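Local coordinates for cellulase (Clostridium cellulovorans, PDB 6UI3), which is the family 5 glycoside hydrolase domain of a larger protein, a broad-specificity endoglucanase that probably hydrolyses beta-1,4-linked glucans such as cellulose, at residues K49-N61 with L319-V332. Numbering follows the deposited sequence.
Sequences KKMFDTLKAAGFN and LNRKNLTFPYPELV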
ATOM      1  N   LYS A  49      -9.500  10.557 -14.047  1.00 10.33           N
ATOM      2  CA  LYS A  49     -10.628  10.240 -13.181  1.00 10.82           C
ATOM      3  C   LYS A  49     -11.435   9.064 -13.725  1.00 10.43           C
ATOM      4  O   LYS A  49     -11.925   8.234 -12.953  1.00 10.34           O
ATOM      5  CB  LYS A  49     -11.529  11.460 -12.975  1.00 12.17           C
ATOM      6  CG  LYS A  49     -12.662  11.159 -11.988  1.00 13.02           C
ATOM      7  CD  LYS A  49     -13.485  12.400 -11.667  1.00 16.21           C
ATOM      8  CE  LYS A  49     -14.619  12.084 -10.711  1.00 17.06           C
ATOM      9  NZ  LYS A  49     -15.700  11.298 -11.351  1.00 17.53           N
ATOM     10  N   LYS A  50     -11.594   8.981 -15.050  1.00 10.76           N
ATOM     11  CA  LYS A  50     -12.369   7.887 -15.633  1.00 10.61           C
ATOM     12  C   LYS A  50     -11.814   6.524 -15.234  1.00 10.12           C
ATOM     13  O   LYS A  50     -12.578   5.562 -15.090  1.00 10.54           O
ATOM     14  CB  LYS A  50     -12.436   8.025 -17.153  1.00 12.10           C
ATOM     15  CG  LYS A  50     -13.362   9.133 -17.616  1.00 16.87           C
ATOM     16  CD  LYS A  50     -13.471   9.177 -19.137  1.00 21.98           C
ATOM     17  CE  LYS A  50     -14.345  10.348 -19.587  1.00 28.28           C
ATOM     18  NZ  LYS A  50     -14.532  10.399 -21.069  1.00 31.91           N
ATOM     19  N   MET A  51     -10.498   6.403 -15.055  1.00  9.22           N
ATOM     20  CA  MET A  51      -9.946   5.134 -14.580  1.00  9.49           C
ATOM     21  C   MET A  51     -10.500   4.772 -13.209  1.00  9.88           C
ATOM     22  O   MET A  51     -10.854   3.614 -12.956  1.00 10.16           O
ATOM     23  CB  MET A  51      -8.421   5.217 -14.537  1.00  9.91           C
ATOM     24  CG  MET A  51      -7.802   5.381 -15.897  1.00 10.50           C
ATOM     25  SD  MET A  51      -6.027   5.690 -15.826  1.00 11.09           S
ATOM     26  CE  MET A  51      -5.684   6.130 -17.525  1.00 13.46           C
ATOM     27  N   PHE A  52     -10.575   5.759 -12.313  0.58  9.43           N
ATOM     28  CA  PHE A  52     -11.112   5.539 -10.977  0.58  9.72           C
ATOM     29  C   PHE A  52     -12.615   5.302 -11.019  0.58  9.89           C
ATOM     30  O   PHE A  52     -13.129   4.463 -10.273  0.58 10.22           O
ATOM     31  CB  PHE A  52     -10.773   6.740 -10.090  0.58 10.27           C
ATOM     32  CG  PHE A  52      -9.346   6.762  -9.604  0.58  9.84           C
ATOM     33  CD1 PHE A  52      -8.290   6.972 -10.485  0.58 10.11           C
ATOM     34  CD2 PHE A  52      -9.062   6.597  -8.257  0.58  9.75           C
ATOM     35  CE1 PHE A  52      -6.977   6.993 -10.023  0.58  9.49           C
ATOM     36  CE2 PHE A  52      -7.752   6.622  -7.793  0.58  9.50           C
ATOM     37  CZ  PHE A  52      -6.712   6.818  -8.679  0.58  9.36           C
ATOM     38  N   ASP A  53     -13.334   6.021 -11.889  1.00  9.30           N
ATOM     39  CA  ASP A  53     -14.757   5.761 -12.078  1.00 10.22           C
ATOM     40  C   ASP A  53     -14.980   4.297 -12.433  1.00 10.58           C
ATOM     41  O   ASP A  53     -15.932   3.660 -11.959  1.00 10.88           O
ATOM     42  CB  ASP A  53     -15.304   6.596 -13.247  1.00 11.20           C
ATOM     43  CG  ASP A  53     -15.272   8.098 -13.021  1.00 12.88           C
ATOM     44  OD1 ASP A  53     -15.042   8.577 -11.896  1.00 13.16           O
ATOM     45  OD2 ASP A  53     -15.504   8.809 -14.026  1.00 15.13           O
ATOM     46  N   THR A  54     -14.129   3.758 -13.309  1.00 10.30           N
ATOM     47  CA  THR A  54     -14.257   2.375 -13.751  1.00 10.47           C
ATOM     48  C   THR A  54     -14.000   1.409 -12.600  1.00  9.28           C
ATOM     49  O   THR A  54     -14.716   0.416 -12.436  1.00  9.96           O
ATOM     50  CB  THR A  54     -13.292   2.135 -14.921  1.00 10.88           C
ATOM     51  OG1 THR A  54     -13.642   2.986 -16.030  1.00 12.60           O
ATOM     52  CG2 THR A  54     -13.319   0.701 -15.379  1.00 11.28           C
ATOM     53  N   LEU A  55     -12.989   1.696 -11.781  1.00  9.31           N
ATOM     54  CA  LEU A  55     -12.715   0.862 -10.611  1.00  9.09           C
ATOM     55  C   LEU A  55     -13.880   0.888  -9.629  1.00  9.50           C
ATOM     56  O   LEU A  55     -14.276  -0.155  -9.093  1.00  9.88           O
ATOM     57  CB  LEU A  55     -11.440   1.340  -9.926  1.00  9.24           C
ATOM     58  CG  LEU A  55     -10.143   1.147 -10.697  1.00  9.05           C
ATOM     59  CD1 LEU A  55      -9.038   1.900 -10.032  1.00 10.56           C
ATOM     60  CD2 LEU A  55      -9.776  -0.329 -10.819  1.00  9.57           C
ATOM     61  N   LYS A  56     -14.427   2.077  -9.366  1.00 10.25           N
ATOM     62  CA  LYS A  56     -15.561   2.179  -8.453  0.56 11.09           C
ATOM     63  C   LYS A  56     -16.741   1.363  -8.967  1.00 10.98           C
ATOM     64  O   LYS A  56     -17.382   0.631  -8.203  1.00 11.81           O
ATOM     65  CB  LYS A  56     -15.958   3.644  -8.266  0.56 11.63           C
ATOM     66  CG  LYS A  56     -17.128   3.867  -7.298  0.56 12.36           C
ATOM     67  CD  LYS A  56     -16.741   3.535  -5.859  0.56 13.85           C
ATOM     68  CE  LYS A  56     -17.908   3.692  -4.900  0.56 16.16           C
ATOM     69  NZ  LYS A  56     -18.628   4.970  -5.112  0.56 17.13           N
ATOM     70  N   ALA A  57     -17.048   1.470 -10.263  1.00 11.04           N
ATOM     71  CA  ALA A  57     -18.195   0.738 -10.802  1.00 11.81           C
ATOM     72  C   ALA A  57     -17.982  -0.769 -10.724  1.00 11.34           C
ATOM     73  O   ALA A  57     -18.953  -1.533 -10.641  1.00 13.72           O
ATOM     74  CB  ALA A  57     -18.460   1.175 -12.247  1.00 11.98           C
ATOM     75  N   ALA A  58     -16.728  -1.215 -10.763  1.00 11.64           N
ATOM     76  CA  ALA A  58     -16.391  -2.628 -10.676  1.00 12.32           C
ATOM     77  C   ALA A  58     -16.408  -3.166  -9.251  1.00 12.46           C
ATOM     78  O   ALA A  58     -16.309  -4.380  -9.067  1.00 13.34           O
ATOM     79  CB  ALA A  58     -15.002  -2.873 -11.267  1.00 12.67           C
ATOM     80  N   GLY A  59     -16.537  -2.302  -8.248  1.00 11.75           N
ATOM     81  CA  GLY A  59     -16.673  -2.735  -6.870  1.00 11.57           C
ATOM     82  C   GLY A  59     -15.502  -2.436  -5.961  1.00 10.69           C
ATOM     83  O   GLY A  59     -15.529  -2.856  -4.796  1.00 11.66           O
ATOM     84  N   PHE A  60     -14.473  -1.753  -6.439  1.00  9.41           N
ATOM     85  CA  PHE A  60     -13.375  -1.347  -5.568  1.00  9.66           C
ATOM     86  C   PHE A  60     -13.770  -0.139  -4.724  1.00  9.63           C
ATOM     87  O   PHE A  60     -14.526   0.736  -5.168  1.00 10.03           O
ATOM     88  CB  PHE A  60     -12.132  -1.012  -6.395  1.00  9.21           C
ATOM     89  CG  PHE A  60     -11.532  -2.209  -7.080  1.00  9.11           C
ATOM     90  CD1 PHE A  60     -11.852  -2.513  -8.392  1.00 10.20           C
ATOM     91  CD2 PHE A  60     -10.635  -3.030  -6.407  1.00  9.53           C
ATOM     92  CE1 PHE A  60     -11.301  -3.632  -9.006  1.00 10.44           C
ATOM     93  CE2 PHE A  60     -10.085  -4.143  -7.024  1.00 10.18           C
ATOM     94  CZ  PHE A  60     -10.415  -4.433  -8.318  1.00 10.42           C
ATOM     95  N   ASN A  61     -13.209  -0.068  -3.515  1.00  8.76           N
ATOM     96  CA  ASN A  61     -13.527   0.981  -2.562  1.00  8.81           C
ATOM     97  C   ASN A  61     -12.317   1.743  -2.048  1.00  9.23           C
ATOM     98  O   ASN A  61     -12.500   2.756  -1.357  1.00  9.22           O
ATOM     99  CB  ASN A  61     -14.242   0.355  -1.351  1.00 13.03           C
ATOM    100  CG  ASN A  61     -15.043   1.342  -0.568  1.00 15.41           C
ATOM    101  OD1 ASN A  61     -15.879   2.059  -1.123  1.00 16.74           O
ATOM    102  ND2 ASN A  61     -14.848   1.352   0.742  1.00 13.96           N
ATOM    103  N   LEU A 319      -6.951  -3.739 -14.585  1.00  8.49           N
ATOM    104  CA  LEU A 319      -7.582  -2.691 -15.378  1.00  8.67           C
ATOM    105  C   LEU A 319      -6.657  -2.327 -16.534  1.00  8.62           C
ATOM    106  O   LEU A 319      -5.535  -1.861 -16.318  1.00  8.94           O
ATOM    107  CB  LEU A 319      -7.832  -1.459 -14.511  1.00  8.82           C
ATOM    108  CG  LEU A 319      -8.323  -0.237 -15.269  1.00 10.04           C
ATOM    109  CD1 LEU A 319      -9.740  -0.491 -15.816  1.00 11.03           C
ATOM    110  CD2 LEU A 319      -8.288   0.996 -14.395  1.00 11.65           C
ATOM    111  N   ASN A 320      -7.106  -2.564 -17.762  1.00  8.57           N
ATOM    112  CA  ASN A 320      -6.354  -2.108 -18.925  1.00 10.46           C
ATOM    113  C   ASN A 320      -6.596  -0.606 -19.040  1.00 11.23           C
ATOM    114  O   ASN A 320      -7.698  -0.175 -19.395  1.00 11.40           O
ATOM    115  CB  ASN A 320      -6.797  -2.859 -20.176  1.00 13.01           C
ATOM    116  CG  ASN A 320      -6.067  -2.392 -21.408  1.00 18.87           C
ATOM    117  OD1 ASN A 320      -5.735  -1.211 -21.532  1.00 20.73           O
ATOM    118  ND2 ASN A 320      -5.796  -3.313 -22.326  1.00 21.57           N
ATOM    119  N   ARG A 321      -5.579   0.201 -18.744  1.00 10.53           N
ATOM    120  CA  ARG A 321      -5.773   1.642 -18.679  1.00 11.23           C
ATOM    121  C   ARG A 321      -5.893   2.301 -20.044  1.00 12.55           C
ATOM    122  O   ARG A 321      -6.301   3.460 -20.110  1.00 14.81           O
ATOM    123  CB  ARG A 321      -4.644   2.306 -17.885  1.00 11.43           C
ATOM    124  CG  ARG A 321      -4.576   1.849 -16.433  1.00 10.36           C
ATOM    125  CD  ARG A 321      -3.505   2.592 -15.645  1.00 10.89           C
ATOM    126  NE  ARG A 321      -3.024   1.810 -14.522  1.00 10.12           N
ATOM    127  CZ  ARG A 321      -1.942   2.124 -13.818  1.00 10.64           C
ATOM    128  NH1 ARG A 321      -1.280   3.237 -14.081  1.00 11.91           N
ATOM    129  NH2 ARG A 321      -1.519   1.316 -12.859  1.00 10.07           N
ATOM    130  N   LYS A 322      -5.534   1.607 -21.123  1.00 13.15           N
ATOM    131  CA  LYS A 322      -5.665   2.187 -22.454  1.00 15.40           C
ATOM    132  C   LYS A 322      -7.126   2.317 -22.860  1.00 15.02           C
ATOM    133  O   LYS A 322      -7.499   3.291 -23.515  1.00 16.99           O
ATOM    134  CB  LYS A 322      -4.894   1.354 -23.478  1.00 19.84           C
ATOM    135  CG  LYS A 322      -4.847   2.006 -24.866  1.00 30.00           C
ATOM    136  CD  LYS A 322      -3.940   1.253 -25.835  1.00 38.13           C
ATOM    137  CE  LYS A 322      -2.505   1.769 -25.793  1.00 44.15           C
ATOM    138  NZ  LYS A 322      -1.576   0.868 -26.541  1.00 48.87           N
ATOM    139  N   ASN A 323      -7.970   1.355 -22.490  1.00 13.74           N
ATOM    140  CA  ASN A 323      -9.366   1.377 -22.923  1.00 15.12           C
ATOM    141  C   ASN A 323     -10.347   1.123 -21.789  1.00 13.47           C
ATOM    142  O   ASN A 323     -11.559   1.012 -22.044  1.00 13.66           O
ATOM    143  CB  ASN A 323      -9.600   0.428 -24.102  1.00 17.26           C
ATOM    144  CG  ASN A 323      -9.350  -0.999 -23.752  1.00 16.33           C
ATOM    145  OD1 ASN A 323      -9.110  -1.329 -22.603  1.00 16.52           O
ATOM    146  ND2 ASN A 323      -9.440  -1.875 -24.743  1.00 20.36           N
ATOM    147  N   LEU A 324      -9.864   1.072 -20.549  1.00 12.04           N
ATOM    148  CA  LEU A 324     -10.704   1.010 -19.349  1.00 13.53           C
ATOM    149  C   LEU A 324     -11.535  -0.267 -19.288  1.00 12.71           C
ATOM    150  O   LEU A 324     -12.719  -0.247 -18.961  1.00 14.68           O
ATOM    151  CB  LEU A 324     -11.603   2.236 -19.195  1.00 16.28           C
ATOM    152  CG  LEU A 324     -10.954   3.601 -19.308  1.00 21.02           C
ATOM    153  CD1 LEU A 324     -11.965   4.711 -19.087  1.00 25.14           C
ATOM    154  CD2 LEU A 324      -9.895   3.672 -18.301  1.00 20.21           C
ATOM    155  N   THR A 325     -10.891  -1.384 -19.564  1.00 12.20           N
ATOM    156  CA  THR A 325     -11.542  -2.681 -19.574  1.00 12.40           C
ATOM    157  C   THR A 325     -10.869  -3.606 -18.576  1.00 10.48           C
ATOM    158  O   THR A 325      -9.763  -3.360 -18.108  1.00 10.83           O
ATOM    159  CB  THR A 325     -11.467  -3.310 -20.974  1.00 14.93           C
ATOM    160  OG1 THR A 325     -10.095  -3.493 -21.350  1.00 17.45           O
ATOM    161  CG2 THR A 325     -12.169  -2.424 -22.001  1.00 18.56           C
ATOM    162  N   PHE A 326     -11.554  -4.702 -18.267  1.00 10.38           N
ATOM    163  CA  PHE A 326     -11.036  -5.755 -17.396  1.00  9.17           C
ATOM    164  C   PHE A 326     -10.921  -7.040 -18.201  1.00  9.50           C
ATOM    165  O   PHE A 326     -11.926  -7.733 -18.407  1.00 10.43           O
ATOM    166  CB  PHE A 326     -11.962  -5.978 -16.193  1.00 11.11           C
ATOM    167  CG  PHE A 326     -12.026  -4.815 -15.251  1.00 10.95           C
ATOM    168  CD1 PHE A 326     -13.047  -3.888 -15.345  1.00 13.70           C
ATOM    169  CD2 PHE A 326     -11.075  -4.654 -14.266  1.00 11.06           C
ATOM    170  CE1 PHE A 326     -13.102  -2.822 -14.478  1.00 14.75           C
ATOM    171  CE2 PHE A 326     -11.135  -3.574 -13.397  1.00 12.41           C
ATOM    172  CZ  PHE A 326     -12.136  -2.671 -13.502  1.00 14.04           C
ATOM    173  N   PRO A 327      -9.736  -7.415 -18.680  1.00  8.87           N
ATOM    174  CA  PRO A 327      -9.639  -8.649 -19.474  1.00 10.02           C
ATOM    175  C   PRO A 327      -9.793  -9.914 -18.645  1.00  8.93           C
ATOM    176  O   PRO A 327     -10.055 -10.980 -19.205  1.00  9.85           O
ATOM    177  CB  PRO A 327      -8.250  -8.560 -20.122  1.00 11.96           C
ATOM    178  CG  PRO A 327      -7.495  -7.652 -19.251  1.00 13.28           C
ATOM    179  CD  PRO A 327      -8.485  -6.637 -18.704  1.00 10.08           C
ATOM    180  N   TYR A 328      -9.609  -9.816 -17.334  1.00  8.21           N
ATOM    181  CA  TYR A 328      -9.727 -10.935 -16.393  1.00  7.68           C
ATOM    182  C   TYR A 328     -10.790 -10.568 -15.361  1.00  8.01           C
ATOM    183  O   TYR A 328     -10.497 -10.404 -14.169  1.00  8.94           O
ATOM    184  CB  TYR A 328      -8.389 -11.264 -15.717  1.00  9.53           C
ATOM    185  CG  TYR A 328      -7.249 -11.255 -16.701  1.00 10.27           C
ATOM    186  CD1 TYR A 328      -7.280 -12.072 -17.814  1.00 13.35           C
ATOM    187  CD2 TYR A 328      -6.176 -10.371 -16.556  1.00 10.78           C
ATOM    188  CE1 TYR A 328      -6.272 -12.034 -18.765  1.00 15.66           C
ATOM    189  CE2 TYR A 328      -5.169 -10.331 -17.491  1.00 12.36           C
ATOM    190  CZ  TYR A 328      -5.215 -11.158 -18.591  1.00 16.08           C
ATOM    191  OH  TYR A 328      -4.223 -11.121 -19.557  1.00 19.36           O
ATOM    192  N   PRO A 329     -12.046 -10.411 -15.792  1.00  8.74           N
ATOM    193  CA  PRO A 329     -13.089 -10.027 -14.824  1.00  8.65           C
ATOM    194  C   PRO A 329     -13.262 -11.058 -13.728  1.00  9.08           C
ATOM    195  O   PRO A 329     -13.707 -10.713 -12.616  1.00  9.18           O
ATOM    196  CB  PRO A 329     -14.343  -9.873 -15.696  1.00  9.77           C
ATOM    197  CG  PRO A 329     -14.122 -10.841 -16.842  1.00  9.60           C
ATOM    198  CD  PRO A 329     -12.618 -10.720 -17.119  1.00  9.25           C
ATOM    199  N   GLU A 330     -12.874 -12.311 -13.997  1.00  8.36           N
ATOM    200  CA  GLU A 330     -12.992 -13.370 -13.007  1.00  8.66           C
ATOM    201  C   GLU A 330     -12.161 -13.070 -11.771  1.00  8.63           C
ATOM    202  O   GLU A 330     -12.481 -13.543 -10.677  1.00  8.43           O
ATOM    203  CB  GLU A 330     -12.527 -14.700 -13.604  1.00  9.54           C
ATOM    204  CG  GLU A 330     -13.259 -15.148 -14.863  1.00  9.93           C
ATOM    205  CD  GLU A 330     -12.622 -14.692 -16.192  1.00  9.97           C
ATOM    206  OE1 GLU A 330     -11.846 -13.710 -16.204  1.00 10.08           O
ATOM    207  OE2 GLU A 330     -12.918 -15.331 -17.211  1.00 11.90           O
ATOM    208  N   LEU A 331     -11.072 -12.317 -11.906  1.00  8.33           N
ATOM    209  CA  LEU A 331     -10.235 -12.028 -10.751  1.00  7.99           C
ATOM    210  C   LEU A 331     -10.864 -10.957  -9.877  1.00  8.38           C
ATOM    211  O   LEU A 331     -10.735 -10.997  -8.646  1.00  9.00           O
ATOM    212  CB  LEU A 331      -8.830 -11.611 -11.203  1.00  8.74           C
ATOM    213  CG  LEU A 331      -8.057 -12.725 -11.895  1.00  9.51           C
ATOM    214  CD1 LEU A 331      -6.668 -12.262 -12.314  1.00 10.75           C
ATOM    215  CD2 LEU A 331      -7.949 -13.988 -11.042  1.00 10.94           C
ATOM    216  N   VAL A 332     -11.519  -9.972 -10.487  1.00  8.63           N
ATOM    217  CA  VAL A 332     -12.279  -9.007  -9.704  1.00  8.77           C
ATOM    218  C   VAL A 332     -13.414  -9.718  -8.985  1.00  8.63           C
ATOM    219  O   VAL A 332     -13.675  -9.486  -7.794  1.00 10.11           O
ATOM    220  CB  VAL A 332     -12.800  -7.872 -10.609  1.00 10.27           C
ATOM    221  CG1 VAL A 332     -13.623  -6.892  -9.803  1.00 11.81           C
ATOM    222  CG2 VAL A 332     -11.645  -7.173 -11.336  1.00 12.22           C
TER
HETATM  223  O   HOH W   1     -15.063   1.491 -18.294  1.00 39.22           O
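Apolar packing of Met51, Thr54, Ala58 and Phe60 against Leu319, Leu324, Phe326 and Val332 closes the outer layer of this TIM barrel: helix 49-58, between the first two barrel strands, meets the loop that follows the last strand and the first turn of helix 329-339. The two segments thus join the beginning and the end of the (beta/alpha)8 fold.

Phe326 stands in the middle. Leu319 CD1 lies over one face of its ring, 4.0 Å above the plane and offset toward the rim, while Leu55 CD2 reaches the edge. The far end of the ring meets the helix where side chains are small: Phe326 CZ is 3.6 Å from Ala58 CB, and Thr54 CG2 touches CE1. With Thr54 OG1 beside the backbone N (chi1 -62°), the methyl CG2 falls anti to that N and is carried to Phe326, while OG1 lies against Leu324 CB.

Toward the start of the helix, Leu324, with Thr325, forms a G1 beta bulge opposite Asn320 where the tight turn returns, and its CD2 packs 3.6 Å from Met51 CG. The extended Met51 crosses Arg321 at about a right angle, CE lying 3.8 Å from Arg321 O. Arg321's guanidinium turns inward, bonding Thr32 and Gly30 by the first strand.

At the other end a Schellman motif at Gly59 turns the chain into Phe60, whose CE1 meets Val332 CG1. Back at mid-helix, a water bridges the two segments, donating to Thr54 OG1 at 3.1 Å and to Leu324 O at 3.0 Å.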